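Local coordinates for NTF2 fold protein loop-helix-loop design NT-9 (Synthetic construct, PDB 6W90), which is a de novo designed NTF2-like protein, made to explore fold geometry by loop-helix-loop sampling, and holds a phospholipid in its pocket in the crystal, at residues A[81-86]-A[99-105]; A[44-49]-A[124-128]. One frame throughout, in Å; residues are numbered along the deposited sequence. Where two conformers were deposited one is given.

Contact 1 (A[81-86]-A[99-105]); sequences NHVRVE and EIEVEVR
Strands 82-86 and 99-105 run antiparallel (154°), axes 4.6 Å apart at closest approach. Val83-Val102 (N to O 2.8 Å, O to N 2.7 Å) and Val85-Ile100 (N to O 3.0 Å, O to N 2.9 Å) are hydrogen-bonded pairs; His82-Glu103, Arg84-Glu101 and Glu86-Glu99 are non-hydrogen-bonded. These six side chains form a polar ridge on one face, though Glu86 OE1 and Glu99 OE2, like charges 3.0 Å apart, stay unbonded. His82, in the t rotamer, wedges its imidazole between two carboxylates, hydrogen-bonding ND1 to Glu103 OE2 and NE2 to Glu101 OE2, both 2.7 Å. Arg84 fills the next gap with salt bridges, NH1 to Glu99 OE2 and NH2 to Glu101 OE2, each 3.1 Å. On the other face Val83 CB abuts Val102 CB and Val85 CB abuts Ile100 CG1, both at 4.2 Å; Val83 and Val85 touch Ile9 of helix 6-22, and Val85 nears the lipid. At the open end Val104 N hydrogen-bonds Asn81 O (3.0 Å) and p-rotamer Asn81 ND2 hydrogen-bonds Val104 O (3.2 Å). This is an amphipathic beta hairpin of the curved NTF2-like sheet.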
loop_
_atom_site.group_PDB
_atom_site.type_symbol
_atom_site.label_atom_id
_atom_site.label_comp_id
_atom_site.label_asym_id
_atom_site.label_seq_id
_atom_site.Cartn_x
_atom_site.Cartn_y
_atom_site.Cartn_z
ATOM N N ASN A 81 7.005 -16.253 0.083
ATOM C CA ASN A 81 5.879 -15.403 0.451
ATOM C C ASN A 81 6.282 -13.968 0.799
ATOM O O ASN A 81 5.446 -13.216 1.305
ATOM C CB ASN A 81 5.102 -15.998 1.623
ATOM C CG ASN A 81 5.907 -16.036 2.883
ATOM O OD1 ASN A 81 7.119 -16.122 2.832
ATOM N ND2 ASN A 81 5.242 -15.964 4.024
ATOM N N HIS A 82 7.529 -13.585 0.516
ATOM C CA HIS A 82 8.046 -12.234 0.714
ATOM C C HIS A 82 8.058 -11.499 -0.613
ATOM O O HIS A 82 8.686 -11.950 -1.573
ATOM C CB HIS A 82 9.471 -12.294 1.264
ATOM C CG HIS A 82 9.939 -10.999 1.841
ATOM N ND1 HIS A 82 9.472 -10.543 3.049
ATOM C CD2 HIS A 82 10.813 -10.067 1.392
ATOM C CE1 HIS A 82 10.037 -9.381 3.329
ATOM N NE2 HIS A 82 10.846 -9.062 2.331
ATOM N N VAL A 83 7.400 -10.361 -0.664
ATOM C CA VAL A 83 7.218 -9.618 -1.902
ATOM C C VAL A 83 7.729 -8.207 -1.709
ATOM O O VAL A 83 7.449 -7.597 -0.677
ATOM C CB VAL A 83 5.731 -9.571 -2.292
ATOM C CG1 VAL A 83 5.540 -8.751 -3.611
ATOM C CG2 VAL A 83 5.150 -10.979 -2.372
ATOM N N ARG A 84 8.421 -7.681 -2.711
ATOM C CA ARG A 84 8.806 -6.275 -2.740
ATOM C C ARG A 84 8.155 -5.607 -3.940
ATOM O O ARG A 84 8.218 -6.149 -5.047
ATOM C CB ARG A 84 10.316 -6.108 -2.828
ATOM C CG ARG A 84 10.703 -4.637 -2.721
ATOM C CD ARG A 84 12.206 -4.458 -2.659
ATOM N NE ARG A 84 12.706 -5.178 -1.494
ATOM C CZ ARG A 84 12.910 -4.633 -0.300
ATOM N NH1 ARG A 84 12.720 -3.335 -0.093
ATOM N NH2 ARG A 84 13.372 -5.390 0.680
ATOM N N VAL A 85 7.535 -4.445 -3.721
ATOM C CA VAL A 85 6.872 -3.682 -4.775
ATOM C C VAL A 85 7.354 -2.240 -4.711
ATOM O O VAL A 85 7.353 -1.646 -3.640
ATOM C CB VAL A 85 5.349 -3.742 -4.611
ATOM C CG1 VAL A 85 4.625 -2.895 -5.667
ATOM C CG2 VAL A 85 4.912 -5.184 -4.740
ATOM N N GLU A 86 7.763 -1.682 -5.851
ATOM C CA GLU A 86 8.053 -0.253 -5.944
ATOM C C GLU A 86 7.126 0.380 -6.963
ATOM O O GLU A 86 6.985 -0.123 -8.087
ATOM C CB GLU A 86 9.485 0.025 -6.350
ATOM C CG GLU A 86 10.516 -0.395 -5.370
ATOM C CD GLU A 86 11.921 -0.055 -5.881
ATOM O OE1 GLU A 86 12.898 -0.562 -5.290
ATOM O OE2 GLU A 86 12.039 0.704 -6.877
ATOM N N GLU A 99 7.743 2.391 -1.922
ATOM C CA GLU A 99 8.385 1.088 -1.934
ATOM C C GLU A 99 7.968 0.326 -0.693
ATOM O O GLU A 99 8.106 0.854 0.418
ATOM C CB GLU A 99 9.911 1.181 -1.949
ATOM C CG GLU A 99 10.556 -0.213 -1.824
ATOM C CD GLU A 99 12.056 -0.264 -2.097
ATOM O OE1 GLU A 99 12.727 0.784 -1.970
ATOM O OE2 GLU A 99 12.552 -1.367 -2.434
ATOM N N ILE A 100 7.502 -0.916 -0.862
ATOM C CA ILE A 100 7.026 -1.670 0.283
ATOM C C ILE A 100 7.508 -3.100 0.203
ATOM O O ILE A 100 7.706 -3.664 -0.881
ATOM C CB ILE A 100 5.485 -1.679 0.455
ATOM C CG1 ILE A 100 4.771 -2.219 -0.780
ATOM C CG2 ILE A 100 5.016 -0.264 0.865
ATOM C CD1 ILE A 100 3.224 -2.438 -0.529
ATOM N N GLU A 101 7.713 -3.669 1.378
ATOM C CA GLU A 101 7.998 -5.070 1.563
ATOM C C GLU A 101 6.788 -5.700 2.208
ATOM O O GLU A 101 6.278 -5.172 3.191
ATOM C CB GLU A 101 9.149 -5.273 2.513
ATOM C CG GLU A 101 10.475 -5.528 1.955
ATOM C CD GLU A 101 11.475 -5.751 3.096
ATOM O OE1 GLU A 101 11.629 -4.862 3.988
ATOM O OE2 GLU A 101 12.081 -6.832 3.129
ATOM N N VAL A 102 6.372 -6.862 1.719
ATOM C CA VAL A 102 5.113 -7.482 2.095
ATOM C C VAL A 102 5.379 -8.938 2.442
ATOM O O VAL A 102 6.208 -9.585 1.792
ATOM C CB VAL A 102 4.138 -7.412 0.908
ATOM C CG1 VAL A 102 2.908 -8.135 1.187
ATOM C CG2 VAL A 102 3.805 -5.975 0.588
ATOM N N GLU A 103 4.682 -9.455 3.454
ATOM C CA GLU A 103 4.565 -10.883 3.727
ATOM C C GLU A 103 3.128 -11.353 3.536
ATOM O O GLU A 103 2.207 -10.758 4.100
ATOM C CB GLU A 103 4.972 -11.184 5.163
ATOM C CG GLU A 103 6.390 -11.033 5.413
ATOM C CD GLU A 103 7.120 -12.328 5.203
ATOM O OE1 GLU A 103 6.762 -13.325 5.860
ATOM O OE2 GLU A 103 8.064 -12.347 4.393
ATOM N N VAL A 104 2.952 -12.492 2.846
ATOM C CA VAL A 104 1.646 -13.024 2.461
ATOM C C VAL A 104 1.357 -14.306 3.229
ATOM O O VAL A 104 2.221 -15.186 3.313
ATOM C CB VAL A 104 1.619 -13.294 0.938
ATOM C CG1 VAL A 104 0.325 -14.016 0.549
ATOM C CG2 VAL A 104 1.809 -11.988 0.192
ATOM N N ARG A 105 0.138 -14.424 3.773
ATOM C CA ARG A 105 -0.287 -15.636 4.484
ATOM C C ARG A 105 -1.745 -15.908 4.138
ATOM O O ARG A 105 -2.564 -14.992 4.185
ATOM C CB ARG A 105 -0.151 -15.505 6.009
ATOM C CG ARG A 105 1.251 -15.207 6.522
ATOM C CD ARG A 105 2.234 -16.327 6.209
ATOM N NE ARG A 105 2.563 -17.107 7.396
ATOM C CZ ARG A 105 3.076 -18.334 7.376
ATOM N NH1 ARG A 105 3.336 -18.958 8.512
ATOM N NH2 ARG A 105 3.322 -18.945 6.225
#

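Contact 2 (A[44-49]-A[124-128]); sequences IGNYTF and VQNLW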
loop_
_atom_site.group_PDB
_atom_site.type_symbol
_atom_site.label_atom_id
_atom_site.label_comp_id
_atom_site.label_asym_id
_atom_site.label_seq_id
_atom_site.Cartn_x
_atom_site.Cartn_y
_atom_site.Cartn_z
ATOM N N ILE A 44 5.040 1.754 9.013
ATOM C CA ILE A 44 5.464 2.897 8.204
ATOM C C ILE A 44 6.451 3.686 9.059
ATOM O O ILE A 44 6.074 4.387 10.002
ATOM C CB ILE A 44 4.273 3.759 7.770
ATOM C CG1 ILE A 44 3.150 2.882 7.194
ATOM C CG2 ILE A 44 4.706 4.845 6.771
ATOM C CD1 ILE A 44 3.487 2.119 5.915
ATOM N N GLY A 45 7.729 3.572 8.737
ATOM C CA GLY A 45 8.748 4.011 9.663
ATOM C C GLY A 45 8.538 3.355 11.015
ATOM O O GLY A 45 8.266 2.148 11.096
ATOM N N ASN A 46 8.653 4.157 12.096
ATOM C CA ASN A 46 8.508 3.731 13.502
ATOM C C ASN A 46 7.047 3.560 13.931
ATOM O O ASN A 46 6.809 3.286 15.110
ATOM C CB ASN A 46 9.163 4.748 14.502
ATOM C CG ASN A 46 9.517 4.131 15.927
ATOM O OD1 ASN A 46 9.681 2.907 16.069
ATOM N ND2 ASN A 46 9.642 4.998 16.963
ATOM N N TYR A 47 6.078 3.769 13.037
ATOM C CA TYR A 47 4.653 3.825 13.374
ATOM C C TYR A 47 3.945 2.605 12.834
ATOM O O TYR A 47 4.046 2.318 11.645
ATOM C CB TYR A 47 3.997 5.080 12.742
ATOM C CG TYR A 47 4.626 6.363 13.245
ATOM C CD1 TYR A 47 5.775 6.871 12.650
ATOM C CD2 TYR A 47 4.090 7.064 14.328
ATOM C CE1 TYR A 47 6.362 7.992 13.130
ATOM C CE2 TYR A 47 4.702 8.227 14.799
ATOM C CZ TYR A 47 5.830 8.665 14.178
ATOM O OH TYR A 47 6.543 9.768 14.600
ATOM N N THR A 48 3.191 1.936 13.689
ATOM C CA THR A 48 2.465 0.746 13.304
ATOM C C THR A 48 0.982 1.020 13.162
ATOM O O THR A 48 0.365 1.567 14.076
ATOM C CB THR A 48 2.663 -0.347 14.340
ATOM O OG1 THR A 48 4.042 -0.675 14.397
ATOM C CG2 THR A 48 1.831 -1.540 13.914
ATOM N N PHE A 49 0.425 0.619 12.032
ATOM C CA PHE A 49 -1.003 0.698 11.738
ATOM C C PHE A 49 -1.519 -0.728 11.660
ATOM O O PHE A 49 -0.802 -1.642 11.231
ATOM C CB PHE A 49 -1.268 1.434 10.437
ATOM C CG PHE A 49 -0.772 2.876 10.432
ATOM C CD1 PHE A 49 0.568 3.144 10.249
ATOM C CD2 PHE A 49 -1.635 3.926 10.669
ATOM C CE1 PHE A 49 1.031 4.431 10.277
ATOM C CE2 PHE A 49 -1.183 5.218 10.669
ATOM C CZ PHE A 49 0.149 5.474 10.440
ATOM N N VAL A 124 3.549 11.048 8.864
ATOM C CA VAL A 124 3.153 9.735 9.340
ATOM C C VAL A 124 2.681 9.823 10.782
ATOM O O VAL A 124 1.719 9.146 11.155
ATOM C CB VAL A 124 4.311 8.740 9.192
ATOM C CG1 VAL A 124 3.871 7.375 9.645
ATOM C CG2 VAL A 124 4.745 8.627 7.722
ATOM N N GLN A 125 3.367 10.609 11.620
ATOM C CA GLN A 125 2.890 10.796 12.987
ATOM C C GLN A 125 1.476 11.364 13.008
ATOM O O GLN A 125 0.632 10.888 13.771
ATOM C CB GLN A 125 3.838 11.703 13.764
ATOM C CG GLN A 125 3.423 11.839 15.212
ATOM C CD GLN A 125 4.513 12.312 16.088
ATOM O OE1 GLN A 125 4.641 11.863 17.227
ATOM N NE2 GLN A 125 5.280 13.270 15.606
ATOM N N ASN A 126 1.178 12.362 12.177
ATOM C CA ASN A 126 -0.193 12.854 12.165
ATOM C C ASN A 126 -1.186 11.769 11.744
ATOM O O ASN A 126 -2.280 11.661 12.316
ATOM C CB ASN A 126 -0.317 14.044 11.223
ATOM C CG ASN A 126 0.319 15.312 11.778
ATOM O OD1 ASN A 126 0.514 15.469 12.989
ATOM N ND2 ASN A 126 0.644 16.228 10.875
ATOM N N LEU A 127 -0.832 10.962 10.730
ATOM C CA LEU A 127 -1.717 9.877 10.315
ATOM C C LEU A 127 -1.956 8.886 11.446
ATOM O O LEU A 127 -3.077 8.393 11.624
ATOM C CB LEU A 127 -1.098 9.168 9.116
ATOM C CG LEU A 127 -1.947 8.183 8.344
ATOM C CD1 LEU A 127 -3.055 8.942 7.662
ATOM C CD2 LEU A 127 -1.025 7.500 7.372
ATOM N N TRP A 128 -0.915 8.594 12.221
ATOM C CA TRP A 128 -1.035 7.644 13.321
ATOM C C TRP A 128 -1.894 8.181 14.438
ATOM O O TRP A 128 -2.604 7.418 15.103
ATOM C CB TRP A 128 0.356 7.300 13.819
ATOM C CG TRP A 128 0.429 6.177 14.772
ATOM C CD1 TRP A 128 0.437 4.871 14.437
ATOM C CD2 TRP A 128 0.510 6.235 16.204
ATOM N NE1 TRP A 128 0.545 4.092 15.574
ATOM C CE2 TRP A 128 0.557 4.903 16.670
ATOM C CE3 TRP A 128 0.537 7.272 17.135
ATOM C CZ2 TRP A 128 0.667 4.583 18.012
ATOM C CZ3 TRP A 128 0.627 6.946 18.488
ATOM C CH2 TRP A 128 0.664 5.612 18.912
#
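Residues 44-47 make a type II' beta turn, with Gly45 at positive phi, closed by Ile44 N to Tyr47 O at 2.9 Å and Tyr47 N to Ile44 O at 3.1 Å; it joins strands 40-44 and 47-49 in a tight hairpin. Strand 47-49 lies 9.1 Å from the axis of helix 124-128, at 40° between their directions. Val124 and Trp128, four residues apart in a regular helix (Trp128 N to Val124 O 2.9 Å), both point toward 44-49. Trp128 sits at the corner of an aromatic cluster with Tyr47 and Phe49: the edge of Tyr47 meets the face of its five-membered ring (centroids 5.6 Å apart, planes at 60°), while the indole turns its own edge to the face of Phe49 (5.2 Å, 84°). Both stacks are T-shaped, although the first is tilted. Trp128 NE1 also hydrogen-bonds to Thr48 O at 2.9 Å. One turn earlier in the helix, Val124 fits against three residues, with its CG1 3.6 Å from Tyr47 CD1 and 4.1 Å from Phe49 CE1, and its CG2 3.9 Å from Ile44 CG2. Gln125 CA lies off-centre over the Tyr47 ring, a CH-pi contact. Phe49 CE2 packs 3.8 Å from Leu127 CG. The contact thus packs the C-terminal helix on the edge strand of the sheet, beside strand 40-44; Phe49 and Leu127 meet Phe57 of helix 54-64, and Ile44 touches the bound phospholipid.

Both contacts reach the same mixed six-stranded sheet; contact 1 lies within it and contact 2 packs a helix on its edge. Their centres are about 18 Å apart and their nearest atoms about 6 Å, without touching. Strand 47-49 is an outermost strand; strands 40-44 and 108-114 separate it from strand 94-105, which pairs with 82-91. Along the chain, 44-49 comes first, both strands of contact 1 follow, and 124-128 comes last, so contact 2 brings the C-terminal helix 121-129 back to a sheet edge that comes early in the sequence. Contact 1 is local hairpin pairing, contact 2 long-range helix-to-edge packing. Each places one side chain, Val85 or Ile44, about 4 Å from the lipid, consistent with both bordering the pocket.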